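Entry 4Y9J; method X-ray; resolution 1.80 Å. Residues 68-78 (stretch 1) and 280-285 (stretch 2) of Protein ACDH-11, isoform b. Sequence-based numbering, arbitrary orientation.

Stretch 1 (68-78) LGRQAELEQPR
Stretch 2 (280-285) TKQLPT

How does the start of stretch 2 present itself to stretch 1? Stretch 1 is helical from Leu68 to Leu74, continuing a helix that begins earlier in the chain, and Glu75 (phi/psi -129/82) is the first residue to leave helical values. Stretch 2 opens with a type I beta turn from Thr280 to Leu283, closed by a hydrogen bond from Leu283 N to Thr280 O at 2.9 Å. Thr280 (53/28, chi1 p) has its CA-to-CB bond pointing away from stretch 1; the first contacts come from Lys281.

What does Lys281 meet? At -62/-24 its CA-to-CB bond points toward stretch 1, but the chain (chi1 to chi4 m, t, t, m) leads its end away. Lys281 CB lies 3.6 Å from Glu73 OE1, and Lys281 CD 3.5 Å from Gln76 NE2. Gln76 NE2 donates to Glu73 O at 3.0 Å, and the Gln76 side chain (m, t, chi3 20°) reaches back to the last turn of the helix. Two waters bridge the stretches here: water 3 donates to Glu73 OE1 (2.7 Å) and accepts from the backbone Lys281 N (3.0 Å), while water 4 donates to Gln76 OE1 (3.2 Å) and accepts from Lys281 NZ (2.6 Å).

How does Gln282 meet the helix without a direct hydrogen bond? Gln282 CA is 4.7 Å from Glu73 CA, and its phi/psi are -62/-34. Gln282 CA makes a CA-H...O contact with Ala72 O at 3.5 Å, and Ala72 CB and Gln282 CB are 4.0 Å apart. The Gln282 CA-to-CB bond points sideways, with chi1 -43°, chi2 87°, chi3 -26°. Glu73, with chi1 t and chi2 p, brings OE1 to 3.2 Å from Gln282 CD, yet Glu73 OE1 to Gln282 NE2, at 3.4 Å, has a poor angle for bonding. Waters supply links: water 1 donates to Gly69 O (2.8 Å) and accepts from Gln282 NE2 (3.0 Å), and water 2 donates to both Ala72 O (2.9 Å) and Gln282 O (2.8 Å).

Where does the contact end? The Leu283 (-85/130; t, p) CA-to-CB bond points away, and Pro77 CG is 4.1 Å from Leu283 C. The Pro77 (-64/151, C-gamma exo) CA-to-CB bond points toward stretch 2; Pro77 CD lies 3.3 Å from Lys281 O and Pro77 CG 3.5 Å from Gln282 O. Pro284 (-82/116, C-gamma endo) completes an apolar pair, with Pro77 CB and Pro284 CB 4.0 Å apart and Pro77 CA and Pro284 CA at 5.9 Å. From Glu73–Gln282 to Pro77–Pro284, the register advances in the same sense along both stretches. Thr285 (-117/123, m) makes no contact with stretch 1.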

ATOM      1  N   LEU B  68      -3.234  19.835  -9.608  1.00 28.28           N
ATOM      2  CA  LEU B  68      -4.395  19.196  -8.974  1.00 28.65           C
ATOM      3  C   LEU B  68      -4.743  17.878  -9.604  1.00 28.29           C
ATOM      4  O   LEU B  68      -4.965  16.851  -8.897  1.00 28.55           O
ATOM      5  CB  LEU B  68      -5.658  20.067  -8.994  1.00 29.24           C
ATOM      6  CG  LEU B  68      -5.628  21.359  -8.221  1.00 32.34           C
ATOM      7  CD1 LEU B  68      -6.875  22.231  -8.451  1.00 33.05           C
ATOM      8  CD2 LEU B  68      -5.401  21.133  -6.743  1.00 32.57           C
ATOM      9  N   GLY B  69      -4.805  17.870 -10.958  1.00 28.50           N
ATOM     10  CA  GLY B  69      -5.105  16.604 -11.686  1.00 28.84           C
ATOM     11  C   GLY B  69      -4.086  15.501 -11.429  1.00 26.95           C
ATOM     12  O   GLY B  69      -4.422  14.340 -11.246  1.00 27.18           O
ATOM     13  N   ARG B  70      -2.828  15.895 -11.364  1.00 29.16           N
ATOM     14  CA  ARG B  70      -1.746  14.963 -10.959  1.00 28.69           C
ATOM     15  C   ARG B  70      -1.914  14.393  -9.592  1.00 28.04           C
ATOM     16  O   ARG B  70      -1.873  13.152  -9.422  1.00 29.21           O
ATOM     17  CB  ARG B  70      -0.393  15.572 -11.177  1.00 31.61           C
ATOM     18  CG  ARG B  70       0.780  14.680 -10.772  1.00 31.56           C
ATOM     19  CD  ARG B  70       0.779  13.419 -11.627  1.00 31.62           C
ATOM     20  NE  ARG B  70       1.996  12.640 -11.366  1.00 33.60           N
ATOM     21  CZ  ARG B  70       2.161  11.368 -11.716  1.00 34.09           C
ATOM     22  NH1 ARG B  70       1.222  10.729 -12.388  1.00 33.50           N
ATOM     23  NH2 ARG B  70       3.330  10.768 -11.420  1.00 35.94           N
ATOM     24  N   GLN B  71      -2.223  15.232  -8.620  1.00 29.07           N
ATOM     25  CA  GLN B  71      -2.541  14.750  -7.284  1.00 29.59           C
ATOM     26  C   GLN B  71      -3.667  13.759  -7.186  1.00 30.80           C
ATOM     27  O   GLN B  71      -3.594  12.823  -6.405  1.00 28.69           O
ATOM     28  CB  GLN B  71      -2.760  15.891  -6.317  1.00 31.50           C
ATOM     29  CG  GLN B  71      -1.548  16.749  -6.057  1.00 36.36           C
ATOM     30  CD  GLN B  71      -0.283  15.940  -5.609  1.00 41.66           C
ATOM     31  OE1 GLN B  71      -0.304  15.289  -4.629  1.00 48.71           O
ATOM     32  NE2 GLN B  71       0.759  16.009  -6.366  1.00 48.01           N
ATOM     33  N   ALA B  72      -4.712  13.944  -8.027  1.00 29.63           N
ATOM     34  CA  ALA B  72      -5.860  13.049  -8.027  1.00 28.33           C
ATOM     35  C   ALA B  72      -5.505  11.663  -8.535  1.00 26.58           C
ATOM     36  O   ALA B  72      -6.154  10.685  -8.168  1.00 29.93           O
ATOM     37  CB  ALA B  72      -7.002  13.644  -8.863  1.00 30.34           C
ATOM     38  N   GLU B  73      -4.451  11.558  -9.293  1.00 26.65           N
ATOM     39  CA  GLU B  73      -3.924  10.258  -9.674  1.00 28.30           C
ATOM     40  C   GLU B  73      -3.032   9.628  -8.574  1.00 30.82           C
ATOM     41  O   GLU B  73      -2.915   8.390  -8.487  1.00 29.17           O
ATOM     42  CB  GLU B  73      -3.163  10.408 -10.987  1.00 29.56           C
ATOM     43  CG  GLU B  73      -2.351   9.223 -11.484  1.00 32.47           C
ATOM     44  CD  GLU B  73      -3.181   8.151 -12.153  1.00 34.19           C
ATOM     45  OE1 GLU B  73      -4.403   8.354 -12.313  1.00 36.31           O
ATOM     46  OE2 GLU B  73      -2.609   7.036 -12.486  1.00 38.39           O
ATOM     47  N   LEU B  74      -2.281  10.479  -7.870  1.00 28.18           N
ATOM     48  CA  LEU B  74      -1.389  10.012  -6.811  1.00 28.47           C
ATOM     49  C   LEU B  74      -2.087   9.608  -5.558  1.00 31.55           C
ATOM     50  O   LEU B  74      -1.558   8.797  -4.801  1.00 32.45           O
ATOM     51  CB  LEU B  74      -0.313  11.050  -6.523  1.00 31.88           C
ATOM     52  CG  LEU B  74       0.584  11.411  -7.674  1.00 32.01           C
ATOM     53  CD1 LEU B  74       1.453  12.575  -7.297  1.00 37.88           C
ATOM     54  CD2 LEU B  74       1.355  10.199  -8.175  1.00 37.65           C
ATOM     55  N   GLU B  75      -3.289  10.083  -5.334  1.00 31.42           N
ATOM     56  CA  GLU B  75      -4.076   9.714  -4.138  1.00 32.41           C
ATOM     57  C   GLU B  75      -5.462   9.268  -4.600  1.00 31.56           C
ATOM     58  O   GLU B  75      -6.465  10.012  -4.527  1.00 30.23           O
ATOM     59  CB  GLU B  75      -4.221  10.866  -3.140  1.00 34.43           C
ATOM     60  CG  GLU B  75      -2.904  11.270  -2.561  1.00 46.85           C
ATOM     61  CD  GLU B  75      -2.300  10.333  -1.522  1.00 54.04           C
ATOM     62  OE1 GLU B  75      -2.973   9.344  -1.049  1.00 61.22           O
ATOM     63  OE2 GLU B  75      -1.103  10.650  -1.145  1.00 64.87           O
ATOM     64  N   GLN B  76      -5.518   8.019  -5.004  1.00 28.50           N
ATOM     65  CA  GLN B  76      -6.714   7.486  -5.633  1.00 30.07           C
ATOM     66  C   GLN B  76      -7.815   7.192  -4.650  1.00 29.42           C
ATOM     67  O   GLN B  76      -7.566   7.035  -3.479  1.00 28.07           O
ATOM     68  CB  GLN B  76      -6.307   6.196  -6.343  1.00 28.42           C
ATOM     69  CG  GLN B  76      -5.313   6.500  -7.455  1.00 30.47           C
ATOM     70  CD  GLN B  76      -4.616   5.231  -8.011  1.00 34.48           C
ATOM     71  OE1 GLN B  76      -5.098   4.091  -7.846  1.00 33.65           O
ATOM     72  NE2 GLN B  76      -3.538   5.464  -8.718  1.00 35.51           N
ATOM     73  N   PRO B  77      -9.049   7.150  -5.109  1.00 26.39           N
ATOM     74  CA  PRO B  77     -10.186   6.944  -4.219  1.00 28.54           C
ATOM     75  C   PRO B  77     -10.171   5.585  -3.541  1.00 30.03           C
ATOM     76  O   PRO B  77      -9.699   4.596  -4.142  1.00 28.00           O
ATOM     77  CB  PRO B  77     -11.406   7.000  -5.154  1.00 28.98           C
ATOM     78  CG  PRO B  77     -10.897   7.380  -6.449  1.00 29.97           C
ATOM     79  CD  PRO B  77      -9.450   7.419  -6.498  1.00 29.06           C
ATOM     80  N   ARG B  78     -10.752   5.532  -2.368  1.00 28.67           N
ATOM     81  CA  ARG B  78     -10.910   4.302  -1.618  1.00 31.51           C
ATOM     82  C   ARG B  78     -12.301   4.224  -1.075  1.00 30.22           C
ATOM     83  O   ARG B  78     -13.019   5.233  -0.975  1.00 32.20           O
ATOM     84  CB  ARG B  78      -9.901   4.235  -0.423  1.00 35.17           C
ATOM     85  CG  ARG B  78      -8.462   4.363  -0.864  1.00 40.71           C
ATOM     86  CD  ARG B  78      -7.446   4.313   0.315  1.00 49.83           C
ATOM     87  NE  ARG B  78      -7.123   5.613   0.937  1.00 50.93           N
ATOM     88  CZ  ARG B  78      -7.547   5.969   2.149  1.00 58.96           C
ATOM     89  NH1 ARG B  78      -8.368   5.175   2.840  1.00 60.56           N
ATOM     90  NH2 ARG B  78      -7.167   7.130   2.685  1.00 61.58           N
ATOM     91  N   THR B 280      -8.012   6.143 -15.815  1.00 24.24           N
ATOM     92  CA  THR B 280      -9.049   6.816 -15.052  1.00 25.41           C
ATOM     93  C   THR B 280      -9.007   6.494 -13.552  1.00 24.43           C
ATOM     94  O   THR B 280     -10.040   6.538 -12.835  1.00 25.44           O
ATOM     95  CB  THR B 280     -10.501   6.642 -15.638  1.00 23.93           C
ATOM     96  OG1 THR B 280     -11.013   5.342 -15.350  1.00 24.44           O
ATOM     97  CG2 THR B 280     -10.560   6.853 -17.224  1.00 24.94           C
ATOM     98  N   LYS B 281      -7.825   6.169 -13.051  1.00 24.71           N
ATOM     99  CA  LYS B 281      -7.679   5.763 -11.673  1.00 24.88           C
ATOM    100  C   LYS B 281      -8.102   6.890 -10.662  1.00 25.38           C
ATOM    101  O   LYS B 281      -8.428   6.585  -9.528  1.00 25.76           O
ATOM    102  CB  LYS B 281      -6.187   5.322 -11.368  1.00 26.16           C
ATOM    103  CG  LYS B 281      -5.745   4.061 -12.085  1.00 26.43           C
ATOM    104  CD  LYS B 281      -4.329   3.610 -11.595  1.00 30.09           C
ATOM    105  CE  LYS B 281      -3.906   2.254 -12.141  1.00 31.51           C
ATOM    106  NZ  LYS B 281      -4.758   1.220 -11.529  1.00 32.03           N
ATOM    107  N   GLN B 282      -8.057   8.121 -11.106  1.00 24.63           N
ATOM    108  CA  GLN B 282      -8.489   9.275 -10.359  1.00 25.48           C
ATOM    109  C   GLN B 282      -9.968   9.215 -10.022  1.00 26.39           C
ATOM    110  O   GLN B 282     -10.400   9.739  -8.974  1.00 25.70           O
ATOM    111  CB  GLN B 282      -8.237  10.605 -11.123  1.00 25.50           C
ATOM    112  CG  GLN B 282      -6.895  10.753 -11.849  1.00 27.40           C
ATOM    113  CD  GLN B 282      -6.909  10.173 -13.268  1.00 26.99           C
ATOM    114  OE1 GLN B 282      -7.673   9.280 -13.611  1.00 26.26           O
ATOM    115  NE2 GLN B 282      -6.061  10.690 -14.064  1.00 27.42           N
ATOM    116  N   LEU B 283     -10.727   8.641 -10.944  1.00 24.62           N
ATOM    117  CA  LEU B 283     -12.194   8.639 -10.930  1.00 25.59           C
ATOM    118  C   LEU B 283     -12.764   7.491 -10.081  1.00 26.04           C
ATOM    119  O   LEU B 283     -12.410   6.337 -10.308  1.00 25.67           O
ATOM    120  CB  LEU B 283     -12.639   8.511 -12.397  1.00 24.98           C
ATOM    121  CG  LEU B 283     -14.087   8.237 -12.658  1.00 25.83           C
ATOM    122  CD1 LEU B 283     -14.885   9.497 -12.433  1.00 28.46           C
ATOM    123  CD2 LEU B 283     -14.235   7.864 -14.134  1.00 26.07           C
ATOM    124  N   PRO B 284     -13.702   7.766  -9.163  1.00 26.35           N
ATOM    125  CA  PRO B 284     -14.215   6.591  -8.461  1.00 27.44           C
ATOM    126  C   PRO B 284     -15.281   5.892  -9.286  1.00 28.81           C
ATOM    127  O   PRO B 284     -16.286   6.527  -9.618  1.00 29.32           O
ATOM    128  CB  PRO B 284     -14.835   7.171  -7.221  1.00 28.86           C
ATOM    129  CG  PRO B 284     -14.976   8.619  -7.497  1.00 28.88           C
ATOM    130  CD  PRO B 284     -14.028   9.022  -8.502  1.00 27.57           C
ATOM    131  N   THR B 285     -15.035   4.688  -9.693  1.00 25.15           N
ATOM    132  CA  THR B 285     -16.030   3.919 -10.452  1.00 25.82           C
ATOM    133  C   THR B 285     -16.371   2.718  -9.615  1.00 25.20           C
ATOM    134  O   THR B 285     -15.511   1.907  -9.260  1.00 26.19           O
ATOM    135  CB  THR B 285     -15.493   3.521 -11.857  1.00 27.77           C
ATOM    136  OG1 THR B 285     -15.124   4.680 -12.626  1.00 28.80           O
ATOM    137  CG2 THR B 285     -16.470   2.634 -12.605  1.00 27.48           C
TER
HETATM  138  O   HOH W   1      -3.948  12.749 -13.471  1.00 30.51           O
HETATM  139  O   HOH W   2      -8.835  11.160  -7.211  1.00 29.45           O
HETATM  140  O   HOH W   3      -5.169   6.789 -14.326  1.00 25.08           O
HETATM  141  O   HOH W   4      -6.151   1.387  -9.287  1.00 50.67           O